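PDB 4EVF: giardin subunit alpha-1 from Giardia intestinalis, which is an annexin that binds calcium and, in a calcium-dependent manner, phospholipids such as phosphatidylserine, and is involved in parasite attachment to the intestinal mucosa. Local coordinates for residues A232-E245 with Y266-F280. Sequence-based numbering, arbitrary orientation.
Sequences AYLINCACNDKGDE and YKIYGDMGTDIERCF
Within what is predicted to be the fourth annexin repeat, helix 227-240 packs against helix 272-279 and the turn before it; the axes of 232-240 and 272-279 come within 9.6 Å. A chain of two hydrogen bonds, N236 to Y266 to D275, lies between the Y269 packing and that of C279 and F280. The amide ND2 of N236 donates to Y266 OH (3.0 Å) almost straight, at 174° and in the amide plane; Y266 OH in turn donates to OD2 of D275 at 2.7 Å, meeting the anti lone pair of that carboxylate oxygen. With CG anti to the backbone N (chi1 -177°), the N236 amide also lies stacked on the Y269 ring, planes 16° apart, and its CB sits over the same ring. Y269 OH reaches CB of Y233 at 3.6 Å. At the other end, C239 CB packs on C279 SG (3.7 Å), while C239 SG meets the edge of the F280 ring. One face of that ring takes CA of G243, 3.6 Å from the centroid, a CH-pi contact; M248 and L288 of neighbouring helices also touch F280. The bond to Y266 and the stack on Y269 together probably fix the rotation of the N236 amide, and the carboxylate, salt-bridged to R278, probably polarises the tyrosine hydroxyl.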
ATOM      1  N   ALA A 232      -0.821  -7.825  -3.782  1.00 17.61           N
ATOM      2  CA  ALA A 232      -1.645  -8.805  -4.501  1.00 17.48           C
ATOM      3  C   ALA A 232      -3.024  -8.947  -3.847  1.00 19.40           C
ATOM      4  O   ALA A 232      -4.057  -8.893  -4.519  1.00 18.08           O
ATOM      5  CB  ALA A 232      -0.961 -10.139  -4.535  1.00 21.28           C
ATOM      6  N   TYR A 233      -3.013  -9.147  -2.532  1.00 18.79           N
ATOM      7  CA  TYR A 233      -4.228  -9.294  -1.735  1.00 17.33           C
ATOM      8  C   TYR A 233      -5.149  -8.067  -1.775  1.00 20.84           C
ATOM      9  O   TYR A 233      -6.370  -8.176  -1.923  1.00 16.66           O
ATOM     10  CB  TYR A 233      -3.848  -9.605  -0.284  1.00 18.78           C
ATOM     11  CG  TYR A 233      -5.037  -9.609   0.662  1.00 20.75           C
ATOM     12  CD1 TYR A 233      -6.046 -10.560   0.531  1.00 23.13           C
ATOM     13  CD2 TYR A 233      -5.146  -8.673   1.684  1.00 20.06           C
ATOM     14  CE1 TYR A 233      -7.132 -10.577   1.383  1.00 21.82           C
ATOM     15  CE2 TYR A 233      -6.244  -8.683   2.552  1.00 20.52           C
ATOM     16  CZ  TYR A 233      -7.232  -9.641   2.388  1.00 21.30           C
ATOM     17  OH  TYR A 233      -8.332  -9.674   3.231  1.00 20.93           O
ATOM     18  N   LEU A 234      -4.564  -6.890  -1.601  1.00 20.18           N
ATOM     19  CA  LEU A 234      -5.347  -5.676  -1.637  1.00 18.63           C
ATOM     20  C   LEU A 234      -5.833  -5.387  -3.063  1.00 18.70           C
ATOM     21  O   LEU A 234      -6.920  -4.868  -3.252  1.00 18.76           O
ATOM     22  CB  LEU A 234      -4.538  -4.504  -1.058  1.00 24.45           C
ATOM     23  CG  LEU A 234      -4.242  -4.455   0.455  1.00 27.74           C
ATOM     24  CD1 LEU A 234      -3.334  -3.298   0.896  1.00 22.21           C
ATOM     25  CD2 LEU A 234      -5.508  -4.508   1.304  1.00 18.91           C
ATOM     26  N   ILE A 235      -5.245  -5.863  -4.081  1.00 16.60           N
ATOM     27  CA  ILE A 235      -5.769  -5.678  -5.444  1.00 15.31           C
ATOM     28  C   ILE A 235      -6.923  -6.624  -5.701  1.00 20.25           C
ATOM     29  O   ILE A 235      -7.927  -6.247  -6.304  1.00 20.76           O
ATOM     30  CB  ILE A 235      -4.671  -5.879  -6.498  1.00 18.31           C
ATOM     31  CG1 ILE A 235      -3.729  -4.674  -6.482  1.00 17.21           C
ATOM     32  CG2 ILE A 235      -5.258  -6.077  -7.891  1.00 17.08           C
ATOM     33  CD1 ILE A 235      -2.494  -4.878  -7.347  1.00 18.49           C
ATOM     34  N   ASN A 236      -6.787  -7.848  -5.206  1.00 16.51           N
ATOM     35  CA  ASN A 236      -7.873  -8.811  -5.297  1.00 24.11           C
ATOM     36  C   ASN A 236      -9.132  -8.319  -4.543  1.00 21.55           C
ATOM     37  O   ASN A 236     -10.251  -8.422  -5.053  1.00 22.03           O
ATOM     38  CB  ASN A 236      -7.389 -10.179  -4.812  1.00 22.03           C
ATOM     39  CG  ASN A 236      -8.447 -11.252  -4.944  1.00 26.80           C
ATOM     40  OD1 ASN A 236      -9.023 -11.687  -3.943  1.00 23.45           O
ATOM     41  ND2 ASN A 236      -8.710 -11.686  -6.177  1.00 23.40           N
ATOM     42  N   CYS A 237      -8.935  -7.775  -3.342  1.00 21.36           N
ATOM     43  CA  CYS A 237     -10.011  -7.160  -2.578  1.00 20.99           C
ATOM     44  C   CYS A 237     -10.701  -6.080  -3.405  1.00 23.66           C
ATOM     45  O   CYS A 237     -11.929  -6.057  -3.497  1.00 24.25           O
ATOM     46  CB  CYS A 237      -9.500  -6.561  -1.259  1.00 20.87           C
ATOM     47  SG  CYS A 237      -8.848  -7.740  -0.034  1.00 25.06           S
ATOM     48  N   ALA A 238      -9.917  -5.188  -4.010  1.00 19.62           N
ATOM     49  CA  ALA A 238     -10.485  -4.143  -4.856  1.00 20.20           C
ATOM     50  C   ALA A 238     -11.281  -4.727  -6.017  1.00 23.24           C
ATOM     51  O   ALA A 238     -12.335  -4.206  -6.386  1.00 25.08           O
ATOM     52  CB  ALA A 238      -9.376  -3.202  -5.387  1.00 20.53           C
ATOM     53  N   CYS A 239     -10.780  -5.796  -6.617  1.00 20.59           N
ATOM     54  CA  CYS A 239     -11.522  -6.398  -7.717  1.00 25.34           C
ATOM     55  C   CYS A 239     -12.854  -6.932  -7.195  1.00 28.73           C
ATOM     56  O   CYS A 239     -13.923  -6.624  -7.743  1.00 26.56           O
ATOM     57  CB  CYS A 239     -10.710  -7.500  -8.388  1.00 26.09           C
ATOM     58  SG  CYS A 239      -9.344  -6.886  -9.416  1.00 28.29           S
ATOM     59  N   ASN A 240     -12.779  -7.710  -6.118  1.00 25.20           N
ATOM     60  CA  ASN A 240     -13.965  -8.289  -5.486  1.00 27.87           C
ATOM     61  C   ASN A 240     -14.974  -7.285  -4.909  1.00 29.05           C
ATOM     62  O   ASN A 240     -16.168  -7.576  -4.817  1.00 31.55           O
ATOM     63  CB  ASN A 240     -13.543  -9.295  -4.413  1.00 29.16           C
ATOM     64  CG  ASN A 240     -12.743 -10.443  -4.988  1.00 30.02           C
ATOM     65  OD1 ASN A 240     -12.833 -10.734  -6.185  1.00 33.91           O
ATOM     66  ND2 ASN A 240     -11.955 -11.105  -4.144  1.00 30.25           N
ATOM     67  N   ASP A 241     -14.501  -6.113  -4.504  1.00 25.02           N
ATOM     68  CA  ASP A 241     -15.395  -5.066  -4.031  1.00 25.60           C
ATOM     69  C   ASP A 241     -15.929  -4.252  -5.204  1.00 30.14           C
ATOM     70  O   ASP A 241     -16.008  -3.021  -5.135  1.00 31.05           O
ATOM     71  CB  ASP A 241     -14.682  -4.136  -3.048  1.00 28.70           C
ATOM     72  CG  ASP A 241     -14.311  -4.827  -1.753  1.00 35.38           C
ATOM     73  OD1 ASP A 241     -14.805  -5.954  -1.507  1.00 33.38           O
ATOM     74  OD2 ASP A 241     -13.531  -4.236  -0.975  1.00 30.21           O
ATOM     75  N   LYS A 242     -16.270  -4.949  -6.284  1.00 27.44           N
ATOM     76  CA  LYS A 242     -16.851  -4.331  -7.471  1.00 29.16           C
ATOM     77  C   LYS A 242     -15.995  -3.201  -8.038  1.00 24.87           C
ATOM     78  O   LYS A 242     -16.506  -2.123  -8.355  1.00 28.59           O
ATOM     79  CB  LYS A 242     -18.279  -3.843  -7.184  1.00 33.27           C
ATOM     80  CG  LYS A 242     -19.231  -4.956  -6.759  1.00 33.52           C
ATOM     81  CD  LYS A 242     -20.688  -4.556  -6.991  1.00 40.35           C
ATOM     82  CE  LYS A 242     -21.648  -5.693  -6.659  1.00 45.28           C
ATOM     83  NZ  LYS A 242     -23.076  -5.300  -6.889  1.00 46.94           N
ATOM     84  N   GLY A 243     -14.694  -3.455  -8.160  1.00 22.73           N
ATOM     85  CA  GLY A 243     -13.774  -2.509  -8.769  1.00 23.45           C
ATOM     86  C   GLY A 243     -13.620  -1.237  -7.960  1.00 23.78           C
ATOM     87  O   GLY A 243     -14.016  -0.156  -8.394  1.00 26.09           O
ATOM     88  N   ASP A 244     -13.049  -1.374  -6.768  1.00 20.63           N
ATOM     89  CA  ASP A 244     -12.817  -0.253  -5.871  1.00 20.90           C
ATOM     90  C   ASP A 244     -11.775   0.685  -6.470  1.00 25.01           C
ATOM     91  O   ASP A 244     -10.568   0.441  -6.338  1.00 19.49           O
ATOM     92  CB  ASP A 244     -12.303  -0.781  -4.525  1.00 20.59           C
ATOM     93  CG  ASP A 244     -12.187   0.301  -3.477  1.00 19.47           C
ATOM     94  OD1 ASP A 244     -12.091   1.503  -3.828  1.00 21.29           O
ATOM     95  OD2 ASP A 244     -12.191  -0.052  -2.283  1.00 20.30           O
ATOM     96  N   GLU A 245     -12.237   1.751  -7.118  1.00 21.61           N
ATOM     97  CA  GLU A 245     -11.329   2.727  -7.722  1.00 26.32           C
ATOM     98  C   GLU A 245     -10.481   3.463  -6.688  1.00 22.75           C
ATOM     99  O   GLU A 245      -9.300   3.733  -6.923  1.00 21.67           O
ATOM    100  CB  GLU A 245     -12.097   3.732  -8.581  1.00 23.80           C
ATOM    101  CG  GLU A 245     -12.671   3.122  -9.851  1.00 24.38           C
ATOM    102  CD  GLU A 245     -13.007   4.178 -10.906  1.00 29.34           C
ATOM    103  OE1 GLU A 245     -13.325   5.331 -10.529  1.00 28.11           O
ATOM    104  OE2 GLU A 245     -12.942   3.850 -12.109  1.00 30.31           O
ATOM    105  N   TYR A 266      -0.104 -12.873  -7.320  1.00 23.23           N
ATOM    106  CA  TYR A 266      -1.546 -12.818  -7.553  1.00 25.74           C
ATOM    107  C   TYR A 266      -2.104 -14.156  -8.052  1.00 23.03           C
ATOM    108  O   TYR A 266      -3.313 -14.397  -7.993  1.00 25.65           O
ATOM    109  CB  TYR A 266      -1.887 -11.705  -8.547  1.00 22.17           C
ATOM    110  CG  TYR A 266      -3.361 -11.382  -8.580  1.00 25.34           C
ATOM    111  CD1 TYR A 266      -3.897 -10.418  -7.730  1.00 24.54           C
ATOM    112  CD2 TYR A 266      -4.224 -12.058  -9.437  1.00 24.01           C
ATOM    113  CE1 TYR A 266      -5.248 -10.124  -7.739  1.00 24.30           C
ATOM    114  CE2 TYR A 266      -5.584 -11.766  -9.454  1.00 23.92           C
ATOM    115  CZ  TYR A 266      -6.085 -10.804  -8.601  1.00 19.54           C
ATOM    116  OH  TYR A 266      -7.420 -10.496  -8.606  1.00 23.16           O
ATOM    117  N   LYS A 267      -1.219 -15.018  -8.536  1.00 27.92           N
ATOM    118  CA  LYS A 267      -1.627 -16.292  -9.131  1.00 28.87           C
ATOM    119  C   LYS A 267      -2.460 -17.161  -8.192  1.00 29.25           C
ATOM    120  O   LYS A 267      -3.222 -18.018  -8.649  1.00 32.87           O
ATOM    121  CB  LYS A 267      -0.413 -17.063  -9.647  1.00 32.59           C
ATOM    122  CG  LYS A 267       0.293 -16.358 -10.783  1.00 36.06           C
ATOM    123  N   ILE A 268      -2.330 -16.939  -6.888  1.00 27.70           N
ATOM    124  CA  ILE A 268      -3.154 -17.670  -5.932  1.00 28.85           C
ATOM    125  C   ILE A 268      -4.627 -17.237  -6.005  1.00 26.70           C
ATOM    126  O   ILE A 268      -5.510 -17.953  -5.546  1.00 28.98           O
ATOM    127  CB  ILE A 268      -2.639 -17.532  -4.480  1.00 25.57           C
ATOM    128  CG1 ILE A 268      -2.744 -16.088  -4.005  1.00 27.56           C
ATOM    129  CG2 ILE A 268      -1.203 -18.023  -4.372  1.00 34.08           C
ATOM    130  CD1 ILE A 268      -2.199 -15.868  -2.620  1.00 30.68           C
ATOM    131  N   TYR A 269      -4.888 -16.071  -6.581  1.00 24.89           N
ATOM    132  CA  TYR A 269      -6.263 -15.599  -6.725  1.00 25.33           C
ATOM    133  C   TYR A 269      -6.768 -15.808  -8.146  1.00 27.78           C
ATOM    134  O   TYR A 269      -7.931 -16.137  -8.361  1.00 22.29           O
ATOM    135  CB  TYR A 269      -6.375 -14.128  -6.333  1.00 25.32           C
ATOM    136  CG  TYR A 269      -5.741 -13.829  -5.002  1.00 23.52           C
ATOM    137  CD1 TYR A 269      -4.566 -13.098  -4.924  1.00 24.63           C
ATOM    138  CD2 TYR A 269      -6.307 -14.299  -3.823  1.00 24.75           C
ATOM    139  CE1 TYR A 269      -3.970 -12.831  -3.712  1.00 25.19           C
ATOM    140  CE2 TYR A 269      -5.720 -14.036  -2.595  1.00 25.41           C
ATOM    141  CZ  TYR A 269      -4.550 -13.291  -2.544  1.00 24.85           C
ATOM    142  OH  TYR A 269      -3.951 -13.025  -1.333  1.00 19.85           O
ATOM    143  N   GLY A 270      -5.879 -15.616  -9.110  1.00 23.79           N
ATOM    144  CA  GLY A 270      -6.202 -15.844 -10.509  1.00 27.87           C
ATOM    145  C   GLY A 270      -5.203 -15.140 -11.412  1.00 26.28           C
ATOM    146  O   GLY A 270      -3.995 -15.148 -11.149  1.00 26.20           O
ATOM    147  N   ASP A 271      -5.720 -14.527 -12.471  1.00 27.92           N
ATOM    148  CA  ASP A 271      -4.919 -13.738 -13.392  1.00 25.60           C
ATOM    149  C   ASP A 271      -5.247 -12.281 -13.142  1.00 25.79           C
ATOM    150  O   ASP A 271      -6.381 -11.851 -13.356  1.00 27.07           O
ATOM    151  CB  ASP A 271      -5.259 -14.094 -14.838  1.00 26.77           C
ATOM    152  CG  ASP A 271      -4.391 -13.361 -15.835  1.00 30.12           C
ATOM    153  OD1 ASP A 271      -3.217 -13.762 -15.986  1.00 31.89           O
ATOM    154  OD2 ASP A 271      -4.870 -12.383 -16.456  1.00 28.76           O
ATOM    155  N   MET A 272      -4.264 -11.516 -12.676  1.00 25.02           N
ATOM    156  CA  MET A 272      -4.523 -10.138 -12.291  1.00 23.07           C
ATOM    157  C   MET A 272      -5.031  -9.295 -13.454  1.00 24.44           C
ATOM    158  O   MET A 272      -5.996  -8.547 -13.304  1.00 23.87           O
ATOM    159  CB  MET A 272      -3.288  -9.495 -11.660  1.00 22.55           C
ATOM    160  CG  MET A 272      -3.550  -8.101 -11.136  1.00 21.89           C
ATOM    161  SD  MET A 272      -2.066  -7.343 -10.446  1.00 39.32           S
ATOM    162  CE  MET A 272      -1.838  -8.421  -9.069  1.00 22.10           C
ATOM    163  N   GLY A 273      -4.386  -9.417 -14.607  1.00 24.30           N
ATOM    164  CA  GLY A 273      -4.821  -8.714 -15.802  1.00 24.04           C
ATOM    165  C   GLY A 273      -6.280  -8.970 -16.152  1.00 28.74           C
ATOM    166  O   GLY A 273      -7.056  -8.032 -16.379  1.00 24.77           O
ATOM    167  N   THR A 274      -6.656 -10.244 -16.195  1.00 25.66           N
ATOM    168  CA  THR A 274      -8.040 -10.629 -16.474  1.00 28.41           C
ATOM    169  C   THR A 274      -9.025 -10.070 -15.451  1.00 25.16           C
ATOM    170  O   THR A 274     -10.089  -9.567 -15.818  1.00 22.50           O
ATOM    171  CB  THR A 274      -8.183 -12.162 -16.532  1.00 31.91           C
ATOM    172  OG1 THR A 274      -7.442 -12.656 -17.654  1.00 34.05           O
ATOM    173  CG2 THR A 274      -9.656 -12.572 -16.667  1.00 31.34           C
ATOM    174  N   ASP A 275      -8.672 -10.158 -14.169  1.00 22.00           N
ATOM    175  CA  ASP A 275      -9.537  -9.656 -13.102  1.00 24.23           C
ATOM    176  C   ASP A 275      -9.745  -8.146 -13.145  1.00 24.91           C
ATOM    177  O   ASP A 275     -10.858  -7.657 -12.929  1.00 23.77           O
ATOM    178  CB  ASP A 275      -9.018 -10.079 -11.721  1.00 26.86           C
ATOM    179  CG  ASP A 275      -9.193 -11.567 -11.469  1.00 27.92           C
ATOM    180  OD1 ASP A 275      -9.832 -12.237 -12.309  1.00 25.27           O
ATOM    181  OD2 ASP A 275      -8.690 -12.068 -10.438  1.00 32.61           O
ATOM    182  N   ILE A 276      -8.678  -7.396 -13.407  1.00 23.13           N
ATOM    183  CA  ILE A 276      -8.816  -5.950 -13.520  1.00 21.04           C
ATOM    184  C   ILE A 276      -9.706  -5.610 -14.703  1.00 21.84           C
ATOM    185  O   ILE A 276     -10.520  -4.682 -14.651  1.00 21.64           O
ATOM    186  CB  ILE A 276      -7.458  -5.261 -13.692  1.00 22.56           C
ATOM    187  CG1 ILE A 276      -6.692  -5.301 -12.366  1.00 21.46           C
ATOM    188  CG2 ILE A 276      -7.661  -3.830 -14.166  1.00 20.49           C
ATOM    189  CD1 ILE A 276      -5.234  -4.798 -12.457  1.00 21.21           C
ATOM    190  N   GLU A 277      -9.542  -6.382 -15.769  1.00 19.80           N
ATOM    191  CA  GLU A 277     -10.315  -6.198 -16.986  1.00 29.52           C
ATOM    192  C   GLU A 277     -11.804  -6.275 -16.674  1.00 27.80           C
ATOM    193  O   GLU A 277     -12.599  -5.425 -17.084  1.00 27.02           O
ATOM    194  CB  GLU A 277      -9.936  -7.289 -17.987  1.00 31.05           C
ATOM    195  CG  GLU A 277      -9.296  -6.770 -19.245  1.00 37.79           C
ATOM    196  CD  GLU A 277     -10.288  -6.073 -20.140  1.00 39.08           C
ATOM    197  OE1 GLU A 277     -11.460  -6.502 -20.155  1.00 42.32           O
ATOM    198  OE2 GLU A 277      -9.903  -5.098 -20.819  1.00 43.13           O
ATOM    199  N   ARG A 278     -12.169  -7.292 -15.910  1.00 27.52           N
ATOM    200  CA  ARG A 278     -13.569  -7.534 -15.601  1.00 26.85           C
ATOM    201  C   ARG A 278     -14.138  -6.499 -14.636  1.00 26.60           C
ATOM    202  O   ARG A 278     -15.228  -5.962 -14.853  1.00 24.20           O
ATOM    203  CB  ARG A 278     -13.727  -8.935 -15.021  1.00 26.81           C
ATOM    204  CG  ARG A 278     -15.168  -9.324 -14.768  1.00 31.46           C
ATOM    205  CD  ARG A 278     -15.263 -10.684 -14.102  1.00 29.88           C
ATOM    206  NE  ARG A 278     -14.906 -10.608 -12.696  1.00 32.35           N
ATOM    207  CZ  ARG A 278     -13.748 -11.028 -12.207  1.00 30.94           C
ATOM    208  NH1 ARG A 278     -12.857 -11.577 -13.021  1.00 27.22           N
ATOM    209  NH2 ARG A 278     -13.494 -10.921 -10.910  1.00 31.91           N
ATOM    210  N   CYS A 279     -13.384  -6.208 -13.581  1.00 21.98           N
ATOM    211  CA  CYS A 279     -13.919  -5.484 -12.435  1.00 23.33           C
ATOM    212  C   CYS A 279     -13.912  -3.966 -12.567  1.00 23.57           C
ATOM    213  O   CYS A 279     -14.688  -3.282 -11.901  1.00 21.15           O
ATOM    214  CB  CYS A 279     -13.187  -5.932 -11.164  1.00 24.79           C
ATOM    215  SG  CYS A 279     -13.350  -7.726 -10.911  1.00 30.42           S
ATOM    216  N   PHE A 280     -13.053  -3.448 -13.441  1.00 22.01           N
ATOM    217  CA  PHE A 280     -12.933  -2.005 -13.652  1.00 22.82           C
ATOM    218  C   PHE A 280     -13.444  -1.556 -15.030  1.00 23.48           C
ATOM    219  O   PHE A 280     -13.429  -2.329 -15.981  1.00 21.94           O
ATOM    220  CB  PHE A 280     -11.478  -1.569 -13.410  1.00 21.66           C
ATOM    221  CG  PHE A 280     -11.066  -1.699 -11.976  1.00 22.47           C
ATOM    222  CD1 PHE A 280     -11.200  -0.628 -11.107  1.00 23.68           C
ATOM    223  CD2 PHE A 280     -10.600  -2.902 -11.484  1.00 23.86           C
ATOM    224  CE1 PHE A 280     -10.857  -0.750  -9.774  1.00 18.67           C
ATOM    225  CE2 PHE A 280     -10.254  -3.034 -10.149  1.00 21.53           C
ATOM    226  CZ  PHE A 280     -10.387  -1.957  -9.295  1.00 21.51           C
TER